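Local coordinates for phage-related conserved hypothetical protein, BB2244 (Bordetella bronchiseptica, PDB 2BDV), which is of unknown function but belongs to the SOS response associated peptidase (SRAP) family, and so may bind abasic sites in single-stranded DNA as characterised members do, at residues Gly83-Trp86 with Lys87-Gly91. Sequence-based numbering, arbitrary orientation.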
ATOM      1  N   GLY A  83      18.284  -0.074   3.395  1.00 35.33           N
ATOM      2  CA  GLY A  83      18.817  -0.817   2.270  1.00 31.88           C
ATOM      3  C   GLY A  83      18.202  -0.439   0.937  1.00 29.65           C
ATOM      4  O   GLY A  83      17.228   0.313   0.875  1.00 29.70           O
ATOM      5  N   TRP A  84      18.789  -0.974  -0.127  1.00 27.42           N
ATOM      6  CA  TRP A  84      18.351  -0.744  -1.497  1.00 27.54           C
ATOM      7  C   TRP A  84      17.001  -1.431  -1.717  1.00 26.67           C
ATOM      8  O   TRP A  84      16.766  -2.528  -1.214  1.00 25.23           O
ATOM      9  CB  TRP A  84      19.389  -1.332  -2.479  1.00 26.00           C
ATOM     10  CG  TRP A  84      19.175  -0.970  -3.940  1.00 27.96           C
ATOM     11  CD1 TRP A  84      19.504   0.209  -4.554  1.00 27.75           C
ATOM     12  CD2 TRP A  84      18.567  -1.790  -4.955  1.00 26.67           C
ATOM     13  NE1 TRP A  84      19.138   0.171  -5.885  1.00 28.89           N
ATOM     14  CE2 TRP A  84      18.562  -1.043  -6.154  1.00 26.87           C
ATOM     15  CE3 TRP A  84      18.027  -3.081  -4.965  1.00 28.30           C
ATOM     16  CZ2 TRP A  84      18.038  -1.542  -7.349  1.00 29.66           C
ATOM     17  CZ3 TRP A  84      17.501  -3.584  -6.158  1.00 28.57           C
ATOM     18  CH2 TRP A  84      17.512  -2.811  -7.334  1.00 28.67           C
ATOM     19  N   PRO A  85      16.100  -0.786  -2.473  1.00 26.96           N
ATOM     20  CA  PRO A  85      16.326   0.526  -3.081  1.00 28.03           C
ATOM     21  C   PRO A  85      15.558   1.602  -2.330  1.00 27.58           C
ATOM     22  O   PRO A  85      15.625   2.784  -2.660  1.00 31.33           O
ATOM     23  CB  PRO A  85      15.791   0.330  -4.485  1.00 27.35           C
ATOM     24  CG  PRO A  85      14.564  -0.472  -4.212  1.00 28.48           C
ATOM     25  CD  PRO A  85      15.043  -1.509  -3.203  1.00 27.28           C
ATOM     26  N   TRP A  86      14.819   1.176  -1.317  1.00 25.88           N
ATOM     27  CA  TRP A  86      14.007   2.088  -0.527  1.00 24.61           C
ATOM     28  C   TRP A  86      14.794   3.217   0.140  1.00 25.66           C
ATOM     29  O   TRP A  86      14.228   4.260   0.442  1.00 27.02           O
ATOM     30  CB  TRP A  86      13.231   1.277   0.511  1.00 19.88           C
ATOM     31  CG  TRP A  86      12.619   0.051  -0.104  1.00 18.71           C
ATOM     32  CD1 TRP A  86      12.786  -1.240   0.302  1.00 17.81           C
ATOM     33  CD2 TRP A  86      11.796  -0.002  -1.278  1.00 16.79           C
ATOM     34  NE1 TRP A  86      12.127  -2.092  -0.542  1.00 17.91           N
ATOM     35  CE2 TRP A  86      11.509  -1.364  -1.522  1.00 18.83           C
ATOM     36  CE3 TRP A  86      11.277   0.966  -2.146  1.00 17.38           C
ATOM     37  CZ2 TRP A  86      10.721  -1.787  -2.601  1.00 16.28           C
ATOM     38  CZ3 TRP A  86      10.493   0.545  -3.223  1.00 19.51           C
ATOM     39  CH2 TRP A  86      10.226  -0.822  -3.438  1.00 18.68           C
ATOM     40  N   LYS A  87      16.093   3.025   0.360  1.00 26.86           N
ATOM     41  CA  LYS A  87      16.897   4.066   0.995  1.00 28.57           C
ATOM     42  C   LYS A  87      16.906   5.332   0.149  1.00 28.31           C
ATOM     43  O   LYS A  87      17.273   6.403   0.618  1.00 27.03           O
ATOM     44  CB  LYS A  87      18.338   3.588   1.206  1.00 30.68           C
ATOM     45  CG  LYS A  87      19.087   3.254  -0.082  1.00 33.64           C
ATOM     46  CD  LYS A  87      20.478   2.675   0.200  1.00 35.59           C
ATOM     47  CE  LYS A  87      21.047   1.978  -1.032  1.00 36.26           C
ATOM     48  NZ  LYS A  87      22.441   1.477  -0.834  1.00 40.12           N
ATOM     49  N   LEU A  88      16.487   5.197  -1.102  1.00 29.30           N
ATOM     50  CA  LEU A  88      16.457   6.315  -2.033  1.00 28.86           C
ATOM     51  C   LEU A  88      15.120   7.056  -2.044  1.00 28.06           C
ATOM     52  O   LEU A  88      14.994   8.124  -2.646  1.00 27.37           O
ATOM     53  CB  LEU A  88      16.753   5.791  -3.437  1.00 32.12           C
ATOM     54  CG  LEU A  88      18.029   4.943  -3.573  1.00 34.77           C
ATOM     55  CD1 LEU A  88      18.038   4.247  -4.930  1.00 36.54           C
ATOM     56  CD2 LEU A  88      19.265   5.818  -3.407  1.00 35.00           C
HETATM   57  N   MSE A  89      14.121   6.491  -1.380  1.00 25.85           N
HETATM   58  CA  MSE A  89      12.800   7.098  -1.355  1.00 26.40           C
HETATM   59  C   MSE A  89      12.283   7.395   0.045  1.00 24.34           C
HETATM   60  O   MSE A  89      11.350   8.173   0.205  1.00 24.38           O
HETATM   61  CB  MSE A  89      11.814   6.178  -2.066  1.00 31.20           C
HETATM   62  CG  MSE A  89      12.076   6.022  -3.548  1.00 36.49           C
HETATM   63 SE   MSE A  89      11.185   4.457  -4.276  1.00 49.32          SE
HETATM   64  CE  MSE A  89      12.713   3.276  -4.322  1.00 42.80           C
ATOM     65  N   ILE A  90      12.888   6.774   1.053  1.00 23.50           N
ATOM     66  CA  ILE A  90      12.457   6.973   2.425  1.00 21.40           C
ATOM     67  C   ILE A  90      12.518   8.446   2.832  1.00 21.79           C
ATOM     68  O   ILE A  90      11.803   8.886   3.733  1.00 20.51           O
ATOM     69  CB  ILE A  90      13.312   6.132   3.395  1.00 22.46           C
ATOM     70  CG1 ILE A  90      12.760   6.269   4.814  1.00 22.14           C
ATOM     71  CG2 ILE A  90      14.778   6.542   3.305  1.00 18.77           C
ATOM     72  CD1 ILE A  90      11.300   5.837   4.921  1.00 23.52           C
ATOM     73  N   GLY A  91      13.358   9.216   2.146  1.00 20.99           N
ATOM     74  CA  GLY A  91      13.479  10.628   2.463  1.00 19.82           C
ATOM     75  C   GLY A  91      12.516  11.535   1.719  1.00 19.15           C
ATOM     76  O   GLY A  91      11.857  12.374   2.331  1.00 18.22           O
TER
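Selenomethionine Met-89 meets the indole of Trp-86 at its rim: SE lies 5.2 Å from the centroid of the six-membered ring and 80° off the ring normal, which defines an edge-on Met-aromatic contact. A bend at chi3 (-101°) turns the terminal methyl back, so that CE of Met-89 comes obliquely to 3.5 Å from CE3 of Trp-86. The same methyl reaches CG of Pro-85 at 4.2 Å. One indole face of Trp-86 carries CD of Pro-85, displaced toward the ring's rim, while CB of this proline sits 3.4 Å above the plane of the Trp-84 ring, over its centre. The proline therefore touches both indoles, in a backbone turned by the cis peptide bond between Trp-84 and Pro-85. Near the plane of the Trp-84 ring, at its edge, CE of Lys-87 passes 4.0 Å from CB of Trp-84; the extended lysine chain runs along the backbone from Gly-83 to Trp-84. The carbonyl O of Trp-86 accepts two bonds, from Met-89 N well above the carbonyl plane and from Ile-90 N, 2.9 Å away nearly along the C=O axis (C=O...N 178°), though that bond is bent at its hydrogen. Lys-87 N donates to Gly-83 O at 3.0 Å. Beyond the turn, Trp-86 packs on Thr-78 and Ile-79 of helix 76-80, and Ile-90 bridges Ile-79 to helix 184-191. The i+3 bond from Met-89 N to Trp-86 O is that of a 3-10 turn, with i+4 bonds to Gly-83 O and Trp-86 O before and beside it, in the connection between helix 76-80 and strand 94-99 of the SRAP fold.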